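Local atomic coordinates of IRMA (Escherichia coli CFT073, PDB entry 5EK5), a protein that is secreted by uropathogenic Escherichia coli, adopts a fibronectin-like fold and probably acts as a virulence factor by mimicking interleukin receptors. Residues I44-D50 / V87-I93; I9-D15 / Y26-D31. All coordinates share one frame; numbering follows the deposited sequence.

Interaction 1 of 2, residues I44-D50 / V87-I93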
loop_
_atom_site.group_PDB
_atom_site.type_symbol
_atom_site.label_atom_id
_atom_site.label_comp_id
_atom_site.label_asym_id
_atom_site.label_seq_id
_atom_site.Cartn_x
_atom_site.Cartn_y
_atom_site.Cartn_z
ATOM N N ILE B 44 4.447 1.392 -19.447
ATOM C CA ILE B 44 5.182 2.206 -18.489
ATOM C C ILE B 44 6.657 1.826 -18.436
ATOM O O ILE B 44 7.001 0.661 -18.247
ATOM C CB ILE B 44 4.568 2.085 -17.083
ATOM C CG1 ILE B 44 3.067 2.388 -17.137
ATOM C CG2 ILE B 44 5.278 3.010 -16.111
ATOM C CD1 ILE B 44 2.348 2.204 -15.822
ATOM N N THR B 45 7.524 2.820 -18.616
ATOM C CA THR B 45 8.966 2.607 -18.572
ATOM C C THR B 45 9.561 3.046 -17.235
ATOM O O THR B 45 9.440 4.209 -16.846
ATOM C CB THR B 45 9.674 3.358 -19.710
ATOM O OG1 THR B 45 9.126 2.943 -20.968
ATOM C CG2 THR B 45 11.159 3.062 -19.691
ATOM N N LEU B 46 10.212 2.115 -16.544
ATOM C CA LEU B 46 10.751 2.379 -15.212
ATOM C C LEU B 46 12.267 2.204 -15.134
ATOM O O LEU B 46 12.814 1.238 -15.666
ATOM C CB LEU B 46 10.084 1.468 -14.179
ATOM C CG LEU B 46 8.576 1.625 -13.973
ATOM C CD1 LEU B 46 7.806 0.719 -14.928
ATOM C CD2 LEU B 46 8.199 1.335 -12.532
ATOM N N GLN B 47 12.938 3.145 -14.476
ATOM C CA GLN B 47 14.334 2.964 -14.085
ATOM C C GLN B 47 14.427 2.267 -12.733
ATOM O O GLN B 47 13.924 2.777 -11.732
ATOM C CB GLN B 47 15.075 4.302 -14.012
ATOM C CG GLN B 47 15.574 4.839 -15.338
ATOM C CD GLN B 47 16.301 6.163 -15.181
ATOM O OE1 GLN B 47 16.106 6.879 -14.198
ATOM N NE2 GLN B 47 17.154 6.489 -16.143
ATOM N N LEU B 48 15.077 1.109 -12.701
ATOM C CA LEU B 48 15.309 0.416 -11.437
ATOM C C LEU B 48 16.614 0.909 -10.830
ATOM O O LEU B 48 17.645 0.949 -11.500
ATOM C CB LEU B 48 15.338 -1.105 -11.621
ATOM C CG LEU B 48 14.007 -1.838 -11.838
ATOM C CD1 LEU B 48 13.276 -1.363 -13.088
ATOM C CD2 LEU B 48 14.214 -3.340 -11.879
ATOM N N LYS B 49 16.563 1.286 -9.558
ATOM C CA LYS B 49 17.690 1.939 -8.914
ATOM C C LYS B 49 18.091 1.199 -7.647
ATOM O O LYS B 49 17.253 0.570 -7.002
ATOM C CB LYS B 49 17.329 3.387 -8.585
ATOM C CG LYS B 49 17.054 4.245 -9.814
ATOM C CD LYS B 49 16.670 5.664 -9.431
ATOM C CE LYS B 49 16.550 6.543 -10.662
ATOM N NZ LYS B 49 16.406 7.977 -10.305
ATOM N N ASP B 50 19.372 1.259 -7.291
ATOM C CA ASP B 50 19.802 0.710 -6.009
ATOM C C ASP B 50 19.468 1.697 -4.889
ATOM O O ASP B 50 18.829 2.722 -5.134
ATOM C CB ASP B 50 21.297 0.345 -6.031
ATOM C CG ASP B 50 22.210 1.533 -6.315
ATOM O OD1 ASP B 50 21.844 2.690 -6.028
ATOM O OD2 ASP B 50 23.317 1.295 -6.843
ATOM N N VAL B 87 17.658 -4.017 -6.184
ATOM C CA VAL B 87 16.678 -2.970 -6.466
ATOM C C VAL B 87 15.999 -2.423 -5.213
ATOM O O VAL B 87 15.379 -3.171 -4.454
ATOM C CB VAL B 87 15.582 -3.474 -7.418
ATOM C CG1 VAL B 87 14.652 -2.334 -7.827
ATOM C CG2 VAL B 87 16.197 -4.178 -8.619
ATOM N N ALA B 88 16.095 -1.112 -5.016
ATOM C CA ALA B 88 15.476 -0.467 -3.860
ATOM C C ALA B 88 14.323 0.450 -4.267
ATOM O O ALA B 88 13.309 0.531 -3.572
ATOM C CB ALA B 88 16.521 0.318 -3.071
ATOM N N THR B 89 14.485 1.152 -5.386
ATOM C CA THR B 89 13.454 2.071 -5.867
ATOM C C THR B 89 13.280 1.964 -7.378
ATOM O O THR B 89 14.149 1.447 -8.081
ATOM C CB THR B 89 13.758 3.556 -5.511
ATOM O OG1 THR B 89 14.807 4.052 -6.352
ATOM C CG2 THR B 89 14.164 3.715 -4.047
ATOM N N THR B 90 12.146 2.458 -7.867
ATOM C CA THR B 90 11.893 2.555 -9.300
ATOM C C THR B 90 11.361 3.945 -9.626
ATOM O O THR B 90 10.600 4.521 -8.852
ATOM C CB THR B 90 10.881 1.495 -9.796
ATOM O OG1 THR B 90 9.635 1.645 -9.101
ATOM C CG2 THR B 90 11.415 0.091 -9.575
ATOM N N GLU B 91 11.769 4.489 -10.766
ATOM C CA GLU B 91 11.276 5.795 -11.181
ATOM C C GLU B 91 10.582 5.707 -12.532
ATOM O O GLU B 91 11.161 5.237 -13.512
ATOM C CB GLU B 91 12.416 6.814 -11.236
ATOM C CG GLU B 91 12.006 8.163 -11.800
ATOM C CD GLU B 91 13.001 9.260 -11.478
ATOM O OE1 GLU B 91 13.247 9.508 -10.279
ATOM O OE2 GLU B 91 13.536 9.876 -12.423
ATOM N N ILE B 92 9.335 6.160 -12.571
ATOM C CA ILE B 92 8.572 6.194 -13.808
ATOM C C ILE B 92 9.059 7.364 -14.644
ATOM O O ILE B 92 8.981 8.514 -14.212
ATOM C CB ILE B 92 7.061 6.327 -13.549
ATOM C CG1 ILE B 92 6.578 5.208 -12.626
ATOM C CG2 ILE B 92 6.293 6.323 -14.864
ATOM C CD1 ILE B 92 5.136 5.352 -12.188
ATOM N N ILE B 93 9.573 7.071 -15.834
ATOM C CA ILE B 93 10.133 8.113 -16.684
ATOM C C ILE B 93 9.335 8.330 -17.964
ATOM O O ILE B 93 9.502 9.348 -18.635
ATOM C CB ILE B 93 11.589 7.793 -17.070
ATOM C CG1 ILE B 93 11.648 6.505 -17.890
ATOM C CG2 ILE B 93 12.460 7.677 -15.828
ATOM C CD1 ILE B 93 13.015 6.212 -18.474
#
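Lys49 and Glu91 lean across each other on the outer face of an antiparallel strand pair, and their charged ends meet in a long salt bridge, Lys49 NZ to Glu91 OE1 at 3.5 Å. The lysine chain is extended all the way to NZ and passes over Thr89 before reaching the carboxylate, which lies diagonally across from it, two residues along, on the partner of Gln47. On the way its CB rests 3.4 Å from Thr89 OG1, a contact made possible because that hydroxyl sits between its own backbone N and carbonyl carbon (chi1 74°). Glu91 OE1 also hydrogen-bonds to Thr122 of the second subunit, so the carboxylate serves both the lysine and the dimer interface. Further along this face, the Ile93 side chain crosses that of Thr45, CD1 to CG2 at 3.9 Å, and crosses that of Gln47 at about a right angle, its CG2 branch next to the amide oxygen OE1.

The two strands belong to one sheet of a fibronectin-type beta sandwich, and their inner face, carrying Leu46, Leu48, Thr90 and Ile92, is turned toward strands 23-31 and 74-82 of the other sheet. Here Leu48 and Thr90 stand side by side and point the same way, whereas Leu46 comes over obliquely and puts CD2 3.7 Å from Thr90 OG1. Val87 adds its CG2 to Leu48 CD2, and Ile44 meets Ile92 through their CG2 methyls at 3.7 Å.

Regular pairing ends in a classic beta bulge: Ala88 and Thr89 both face Lys49, whose carbonyl oxygen accepts from Ala88 N at 2.8 Å and from Thr89 N at 3.3 Å. The first donor lies nearly along the C=O axis; the second stands 36° out of the carbonyl plane.

Interaction 2 of 2, residues I9-D15 / Y26-D31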
loop_
_atom_site.group_PDB
_atom_site.type_symbol
_atom_site.label_atom_id
_atom_site.label_comp_id
_atom_site.label_asym_id
_atom_site.label_seq_id
_atom_site.Cartn_x
_atom_site.Cartn_y
_atom_site.Cartn_z
ATOM N N ILE B 9 -4.224 7.750 -11.240
ATOM C CA ILE B 9 -3.714 6.403 -11.008
ATOM C C ILE B 9 -2.758 6.398 -9.829
ATOM O O ILE B 9 -1.642 6.909 -9.920
ATOM C CB ILE B 9 -2.958 5.839 -12.229
ATOM C CG1 ILE B 9 -3.851 5.816 -13.464
ATOM C CG2 ILE B 9 -2.432 4.438 -11.933
ATOM C CD1 ILE B 9 -3.102 5.513 -14.737
ATOM N N SER B 10 -3.187 5.798 -8.727
ATOM C CA SER B 10 -2.272 5.502 -7.649
ATOM C C SER B 10 -1.527 4.244 -8.059
ATOM O O SER B 10 -2.098 3.351 -8.686
ATOM C CB SER B 10 -3.008 5.310 -6.326
ATOM O OG SER B 10 -3.674 4.062 -6.303
ATOM N N ILE B 11 -0.251 4.174 -7.716
ATOM C CA ILE B 11 0.551 3.031 -8.104
ATOM C C ILE B 11 1.517 2.694 -6.981
ATOM O O ILE B 11 2.167 3.570 -6.407
ATOM C CB ILE B 11 1.305 3.291 -9.434
ATOM C CG1 ILE B 11 2.126 2.066 -9.843
ATOM C CG2 ILE B 11 2.177 4.536 -9.338
ATOM C CD1 ILE B 11 2.644 2.128 -11.264
ATOM N N ARG B 12 1.566 1.414 -6.643
ATOM C CA ARG B 12 2.427 0.940 -5.577
ATOM C C ARG B 12 2.875 -0.485 -5.842
ATOM O O ARG B 12 2.196 -1.242 -6.534
ATOM C CB ARG B 12 1.704 1.039 -4.229
ATOM C CG ARG B 12 0.487 0.132 -4.093
ATOM C CD ARG B 12 -0.251 0.399 -2.784
ATOM N NE ARG B 12 -1.368 -0.517 -2.574
ATOM C CZ ARG B 12 -1.293 -1.648 -1.882
ATOM N NH1 ARG B 12 -0.147 -2.016 -1.325
ATOM N NH2 ARG B 12 -2.366 -2.415 -1.745
ATOM N N ASN B 13 4.021 -0.842 -5.280
ATOM C CA ASN B 13 4.547 -2.188 -5.398
ATOM C C ASN B 13 3.964 -3.069 -4.301
ATOM O O ASN B 13 4.051 -2.737 -3.118
ATOM C CB ASN B 13 6.073 -2.167 -5.324
ATOM C CG ASN B 13 6.666 -3.543 -5.164
ATOM O OD1 ASN B 13 7.385 -3.811 -4.202
ATOM N ND2 ASN B 13 6.379 -4.426 -6.112
ATOM N N THR B 14 3.358 -4.183 -4.697
ATOM C CA THR B 14 2.603 -5.014 -3.763
ATOM C C THR B 14 3.251 -6.366 -3.480
ATOM O O THR B 14 2.894 -7.031 -2.506
ATOM C CB THR B 14 1.177 -5.268 -4.279
ATOM O OG1 THR B 14 1.240 -5.813 -5.603
ATOM C CG2 THR B 14 0.370 -3.981 -4.277
ATOM N N ASP B 15 4.227 -6.749 -4.297
ATOM C CA ASP B 15 4.894 -8.033 -4.118
ATOM C C ASP B 15 6.105 -8.197 -5.021
ATOM O O ASP B 15 6.287 -7.463 -5.990
ATOM C CB ASP B 15 3.907 -9.177 -4.400
ATOM C CG ASP B 15 4.318 -10.487 -3.746
ATOM O OD1 ASP B 15 5.434 -10.562 -3.187
ATOM O OD2 ASP B 15 3.524 -11.452 -3.809
ATOM N N TYR B 26 8.365 -7.928 -10.154
ATOM C CA TYR B 26 7.808 -6.951 -9.234
ATOM C C TYR B 26 6.381 -6.611 -9.634
ATOM O O TYR B 26 6.129 -6.129 -10.738
ATOM C CB TYR B 26 8.680 -5.695 -9.185
ATOM C CG TYR B 26 10.130 -6.002 -8.875
ATOM C CD1 TYR B 26 10.559 -6.179 -7.565
ATOM C CD2 TYR B 26 11.068 -6.119 -9.893
ATOM C CE1 TYR B 26 11.879 -6.463 -7.276
ATOM C CE2 TYR B 26 12.393 -6.404 -9.613
ATOM C CZ TYR B 26 12.792 -6.574 -8.302
ATOM O OH TYR B 26 14.106 -6.857 -8.017
ATOM N N GLN B 27 5.452 -6.870 -8.722
ATOM C CA GLN B 27 4.038 -6.674 -8.991
ATOM C C GLN B 27 3.595 -5.283 -8.565
ATOM O O GLN B 27 3.837 -4.863 -7.429
ATOM C CB GLN B 27 3.212 -7.735 -8.262
ATOM C CG GLN B 27 1.710 -7.640 -8.481
ATOM C CD GLN B 27 0.962 -8.755 -7.779
ATOM O OE1 GLN B 27 1.571 -9.683 -7.248
ATOM N NE2 GLN B 27 -0.363 -8.669 -7.770
ATOM N N PHE B 28 2.943 -4.572 -9.477
ATOM C CA PHE B 28 2.434 -3.253 -9.154
ATOM C C PHE B 28 0.917 -3.254 -9.282
ATOM O O PHE B 28 0.354 -3.757 -10.261
ATOM C CB PHE B 28 3.054 -2.191 -10.064
ATOM C CG PHE B 28 4.536 -2.016 -9.871
ATOM C CD1 PHE B 28 5.437 -2.859 -10.498
ATOM C CD2 PHE B 28 5.026 -1.012 -9.050
ATOM C CE1 PHE B 28 6.798 -2.702 -10.316
ATOM C CE2 PHE B 28 6.387 -0.850 -8.865
ATOM C CZ PHE B 28 7.272 -1.697 -9.499
ATOM N N ARG B 29 0.254 -2.694 -8.280
ATOM C CA ARG B 29 -1.180 -2.474 -8.356
ATOM C C ARG B 29 -1.469 -1.040 -8.772
ATOM O O ARG B 29 -0.944 -0.092 -8.178
ATOM C CB ARG B 29 -1.865 -2.791 -7.034
ATOM C CG ARG B 29 -3.378 -2.621 -7.094
ATOM C CD ARG B 29 -4.000 -2.968 -5.769
ATOM N NE ARG B 29 -3.807 -4.379 -5.448
ATOM C CZ ARG B 29 -4.170 -4.945 -4.299
ATOM N NH1 ARG B 29 -4.750 -4.223 -3.352
ATOM N NH2 ARG B 29 -3.956 -6.237 -4.098
ATOM N N LEU B 30 -2.297 -0.886 -9.798
ATOM C CA LEU B 30 -2.706 0.438 -10.238
ATOM C C LEU B 30 -4.171 0.619 -9.878
ATOM O O LEU B 30 -4.975 -0.287 -10.058
ATOM C CB LEU B 30 -2.485 0.616 -11.745
ATOM C CG LEU B 30 -1.068 0.910 -12.256
ATOM C CD1 LEU B 30 -0.147 -0.280 -12.025
ATOM C CD2 LEU B 30 -1.074 1.296 -13.728
ATOM N N ASP B 31 -4.509 1.796 -9.366
ATOM C CA ASP B 31 -5.843 2.042 -8.833
ATOM C C ASP B 31 -6.326 3.441 -9.196
ATOM O O ASP B 31 -5.632 4.427 -8.959
ATOM C CB ASP B 31 -5.831 1.856 -7.314
ATOM C CG ASP B 31 -7.223 1.869 -6.696
ATOM O OD1 ASP B 31 -8.197 2.267 -7.371
ATOM O OD2 ASP B 31 -7.340 1.480 -5.515
HETATM O O HOH W 1 -2.564 1.368 -5.848
#
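Gln27 O is gripped by two donors, Asn13 ND2 and Thr14 N, both at 2.9 Å and arriving from opposite faces of the carbonyl plane, the Thr14 bond nearly straight and the Asn13 bond bent (130° at the hydrogen); Thr14 OG1 adds a weak third bond. This cluster marks a beta bulge in the hairpin of strands 9-19 and 23-31, part of one sheet of the fibronectin-like sandwich: the register slips by one residue between the Asn13-Phe28 and Asp15-Gln27 pairs. The asparagine bridges the slip. With CG anti to the backbone N (chi1 169°), its amide nitrogen also donates to Asp15 O at 3.0 Å, and Gln27 N reaches that same oxygen from the other face. Asn13 OD1 is taken by Tyr116 and Leu119 of the second subunit, so the amide is held at both ends.

On the same side of the sheet, Asn13 ND2 lies over one face of the Phe28 ring, and Asn13 CB touches Phe28 CE2 at 3.8 Å. Ile11 and Leu30 run alongside each other, their CD1 methyls 3.8 Å apart.

Arg12 and Arg29 occupy the opposite side, their guanidinium planes 78° apart and Arg12 NH2 only 3.4 Å from Arg29 NH1, a close approach of like charges. Thr14 CG2 lies 3.6 Å above one face of the Arg12 guanidinium, offset toward its rim.

Interactions 1 and 2 belong to the two facing sheets of the sandwich, and their centres lie about 13 Å apart. Their inner side chains meet across the core: Val87 CG2 touches Tyr26 OH at 3.5 Å, Ile44 CD1 reaches Leu30 CD2 at 4.1 Å, and Ile92 CD1 lies 4.2 Å from Ile11 CD1. Thr90 OG1 packs 4.1 Å from Phe28 CE2. In the chain, the hairpin of 9-15 / 26-31 is complete before 44-50 / 87-93 begins. Both also border the second subunit: Thr89, Thr90 and Glu91 pair in parallel with one of its strands, extending that sheet across the interface, and Ile121 of the second subunit packs against both Thr90 and Phe28.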